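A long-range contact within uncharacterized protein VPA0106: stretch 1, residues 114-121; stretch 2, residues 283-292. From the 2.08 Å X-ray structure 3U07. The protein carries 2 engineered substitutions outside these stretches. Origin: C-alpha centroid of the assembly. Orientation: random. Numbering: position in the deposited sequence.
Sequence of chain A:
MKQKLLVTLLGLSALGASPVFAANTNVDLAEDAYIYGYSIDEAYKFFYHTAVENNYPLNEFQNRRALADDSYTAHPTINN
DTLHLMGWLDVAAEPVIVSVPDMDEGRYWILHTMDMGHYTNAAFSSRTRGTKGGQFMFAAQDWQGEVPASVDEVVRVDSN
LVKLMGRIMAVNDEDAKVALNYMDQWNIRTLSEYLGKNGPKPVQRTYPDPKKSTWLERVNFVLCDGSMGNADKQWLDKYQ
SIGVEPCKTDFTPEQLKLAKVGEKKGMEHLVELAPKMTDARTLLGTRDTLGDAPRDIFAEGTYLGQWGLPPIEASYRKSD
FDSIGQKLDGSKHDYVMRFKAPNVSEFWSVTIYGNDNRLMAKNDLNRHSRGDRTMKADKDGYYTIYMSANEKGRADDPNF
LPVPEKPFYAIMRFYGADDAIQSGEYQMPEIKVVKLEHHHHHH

Stretch 1 114-121: MDMGHYTN
Stretch 2 (283-292) LLGTRDTLGD

How do the two backbones meet? Stretch 1 comes in along a strand, makes a type I turn from Asp115 to His118 (Met116 phi/psi -69/2, Gly117 -105/7) and re-enters a strand at Thr120; Asp115 N bonds Tyr119 O at 2.9 Å. Stretch 2 runs extended through Gly285 (-175/-159) and turns helical at Arg287. The closest CA atoms are those of Thr120 and Thr286, 4.8 Å apart. Thr120 N donates to Gly285 O (2.9 Å, 160°), and Thr286 CA lies 3.4 Å from Thr120 O. Water 4 donates to Thr120 O (2.7 Å) and accepts from Arg287 N (2.9 Å).

Why does Asp115 adopt chi1 p (62°)? Its CA-to-CB bond points toward stretch 2, and its carboxylate serves both stretches. OD1 accepts from Gly117 N (2.8 Å) and Tyr119 N (3.1 Å), bracing the turn, while OD2 forms a salt bridge with Arg287 NE (3.1 Å); the bond from Arg287 NH2 to Asp115 OD2 is weak (3.3 Å).

How does Arg287 reach it? Its chi angles, m, t, t and -83°, extend the chain across Tyr119 (chi1 -72°, chi2 100°). Arg287 CG sits over one ring face, 3.6 Å from the centroid, a CH-pi contact. Tyr119 CE1 lies over the guanidinium face, 3.1 Å from Arg287 NH1, leaving the guanidinium edge for the carboxylate. Tyr119 CE2 also packs 4.0 Å from Leu290 CB.

What do Thr286 and Leu284 add? Thr286, chi1 p (69°), caps the helix: its OG1 accepts weak bonds from Asp288 N (3.1 Å) and Thr289 N (3.3 Å). Its CA-to-CB bond points away from stretch 1 overall, yet Thr286 CB lies 3.4 Å from Thr120 O. Earlier in stretch 2, Leu284 (m, t) brings CD2 3.9 Å from His118 CE1, at the imidazole edge; His118 is t (-157°).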

# COMPACT_ATOMS: atom_id res chain seq x y z
N MSE A 114 4.58 5.58 -4.28
CA MSE A 114 5.70 5.10 -3.49
C MSE A 114 6.91 4.90 -4.39
O MSE A 114 6.76 4.58 -5.57
CB MSE A 114 5.34 3.77 -2.81
CG MSE A 114 4.22 3.91 -1.79
SE MSE A 114 3.78 2.23 -0.90
CE MSE A 114 2.76 1.49 -2.36
N ASP A 115 8.10 5.11 -3.85
CA ASP A 115 9.29 4.93 -4.65
C ASP A 115 9.84 3.52 -4.52
O ASP A 115 9.31 2.70 -3.74
CB ASP A 115 10.37 5.97 -4.29
CG ASP A 115 10.85 5.87 -2.84
OD1 ASP A 115 10.93 4.75 -2.29
OD2 ASP A 115 11.17 6.93 -2.27
N MSE A 116 10.89 3.23 -5.29
CA MSE A 116 11.50 1.91 -5.31
C MSE A 116 12.25 1.52 -4.03
O MSE A 116 12.85 0.45 -3.97
CB MSE A 116 12.43 1.81 -6.52
CG MSE A 116 11.69 1.94 -7.84
SE MSE A 116 10.38 0.52 -8.09
CE MSE A 116 11.66 -0.85 -8.52
N GLY A 117 12.24 2.39 -3.03
CA GLY A 117 12.90 2.05 -1.78
C GLY A 117 11.82 1.70 -0.77
O GLY A 117 12.09 1.49 0.42
N HIS A 118 10.59 1.63 -1.28
CA HIS A 118 9.37 1.33 -0.54
C HIS A 118 8.94 2.42 0.45
O HIS A 118 8.44 2.13 1.54
CB HIS A 118 9.46 -0.03 0.18
CG HIS A 118 8.12 -0.64 0.47
ND1 HIS A 118 7.55 -0.64 1.72
CD2 HIS A 118 7.22 -1.25 -0.35
CE1 HIS A 118 6.37 -1.22 1.67
NE2 HIS A 118 6.14 -1.60 0.42
N TYR A 119 9.15 3.67 0.05
CA TYR A 119 8.74 4.82 0.86
C TYR A 119 7.57 5.50 0.16
O TYR A 119 7.60 5.71 -1.05
CB TYR A 119 9.84 5.88 0.97
CG TYR A 119 11.00 5.52 1.84
CD1 TYR A 119 12.19 5.05 1.29
CD2 TYR A 119 10.92 5.65 3.23
CE1 TYR A 119 13.27 4.73 2.10
CE2 TYR A 119 12.00 5.33 4.04
CZ TYR A 119 13.17 4.87 3.47
OH TYR A 119 14.24 4.54 4.26
N THR A 120 6.54 5.84 0.92
CA THR A 120 5.41 6.56 0.34
C THR A 120 5.95 7.99 0.13
O THR A 120 6.56 8.56 1.04
CB THR A 120 4.20 6.58 1.30
OG1 THR A 120 3.51 5.33 1.23
CG2 THR A 120 3.25 7.71 0.94
N ASN A 121 5.80 8.54 -1.07
CA ASN A 121 6.28 9.90 -1.32
C ASN A 121 5.17 10.87 -1.66
O ASN A 121 5.41 12.05 -1.90
CB ASN A 121 7.38 9.93 -2.40
CG ASN A 121 6.99 9.21 -3.69
OD1 ASN A 121 5.82 8.98 -3.97
ND2 ASN A 121 8.00 8.89 -4.50
N LEU A 283 6.43 0.67 10.27
CA LEU A 283 6.55 -0.20 9.10
C LEU A 283 6.23 0.42 7.76
O LEU A 283 6.80 0.03 6.74
CB LEU A 283 5.63 -1.41 9.27
CG LEU A 283 5.75 -2.19 10.57
CD1 LEU A 283 4.63 -3.23 10.64
CD2 LEU A 283 7.11 -2.84 10.65
N LEU A 284 5.29 1.36 7.75
CA LEU A 284 4.87 2.01 6.53
C LEU A 284 4.90 3.52 6.72
O LEU A 284 4.28 4.04 7.64
CB LEU A 284 3.45 1.55 6.18
CG LEU A 284 3.27 0.04 5.99
CD1 LEU A 284 1.80 -0.30 5.85
CD2 LEU A 284 4.05 -0.42 4.75
N GLY A 285 5.63 4.21 5.86
CA GLY A 285 5.73 5.65 6.00
C GLY A 285 6.49 6.33 4.87
O GLY A 285 6.65 5.78 3.78
N THR A 286 6.97 7.53 5.16
CA THR A 286 7.69 8.34 4.19
C THR A 286 9.15 8.43 4.59
O THR A 286 9.54 7.98 5.67
CB THR A 286 7.14 9.77 4.18
OG1 THR A 286 7.49 10.42 5.41
CG2 THR A 286 5.62 9.77 4.04
N ARG A 287 9.98 9.01 3.73
CA ARG A 287 11.39 9.17 4.09
C ARG A 287 11.48 10.17 5.26
O ARG A 287 12.45 10.11 6.04
CB ARG A 287 12.20 9.69 2.91
CG ARG A 287 12.38 8.64 1.82
CD ARG A 287 13.27 9.08 0.67
NE ARG A 287 13.36 8.03 -0.35
CZ ARG A 287 14.18 6.98 -0.30
NH1 ARG A 287 15.02 6.82 0.72
NH2 ARG A 287 14.17 6.09 -1.28
N ASP A 288 10.52 11.06 5.42
CA ASP A 288 10.71 11.94 6.54
C ASP A 288 10.51 11.26 7.89
O ASP A 288 11.06 11.68 8.90
CB ASP A 288 9.79 13.12 6.41
CG ASP A 288 10.45 14.28 5.72
OD1 ASP A 288 11.55 14.67 6.16
OD2 ASP A 288 9.86 14.83 4.77
N THR A 289 9.70 10.20 7.91
CA THR A 289 9.42 9.51 9.17
C THR A 289 10.16 8.20 9.31
O THR A 289 10.36 7.72 10.41
CB THR A 289 7.91 9.24 9.35
OG1 THR A 289 7.43 8.46 8.26
CG2 THR A 289 7.13 10.54 9.44
N LEU A 290 10.59 7.60 8.20
CA LEU A 290 11.30 6.33 8.31
C LEU A 290 12.67 6.30 7.66
O LEU A 290 13.39 5.31 7.75
CB LEU A 290 10.42 5.20 7.76
CG LEU A 290 9.14 4.92 8.55
CD1 LEU A 290 8.25 3.96 7.77
CD2 LEU A 290 9.49 4.33 9.92
N GLY A 291 13.05 7.39 7.00
CA GLY A 291 14.34 7.44 6.35
C GLY A 291 15.49 7.02 7.25
O GLY A 291 16.41 6.33 6.81
N ASP A 292 15.44 7.42 8.52
CA ASP A 292 16.50 7.08 9.46
C ASP A 292 16.10 6.00 10.47
O ASP A 292 16.82 5.76 11.44
CB ASP A 292 16.97 8.33 10.20
CG ASP A 292 17.76 9.27 9.30
OD1 ASP A 292 17.49 10.49 9.33
OD2 ASP A 292 18.65 8.79 8.57
O HOH W 1 8.16 0.27 4.42
O HOH W 2 6.58 2.58 3.69
O HOH W 3 16.56 5.49 3.58
O HOH W 4 8.96 9.72 1.16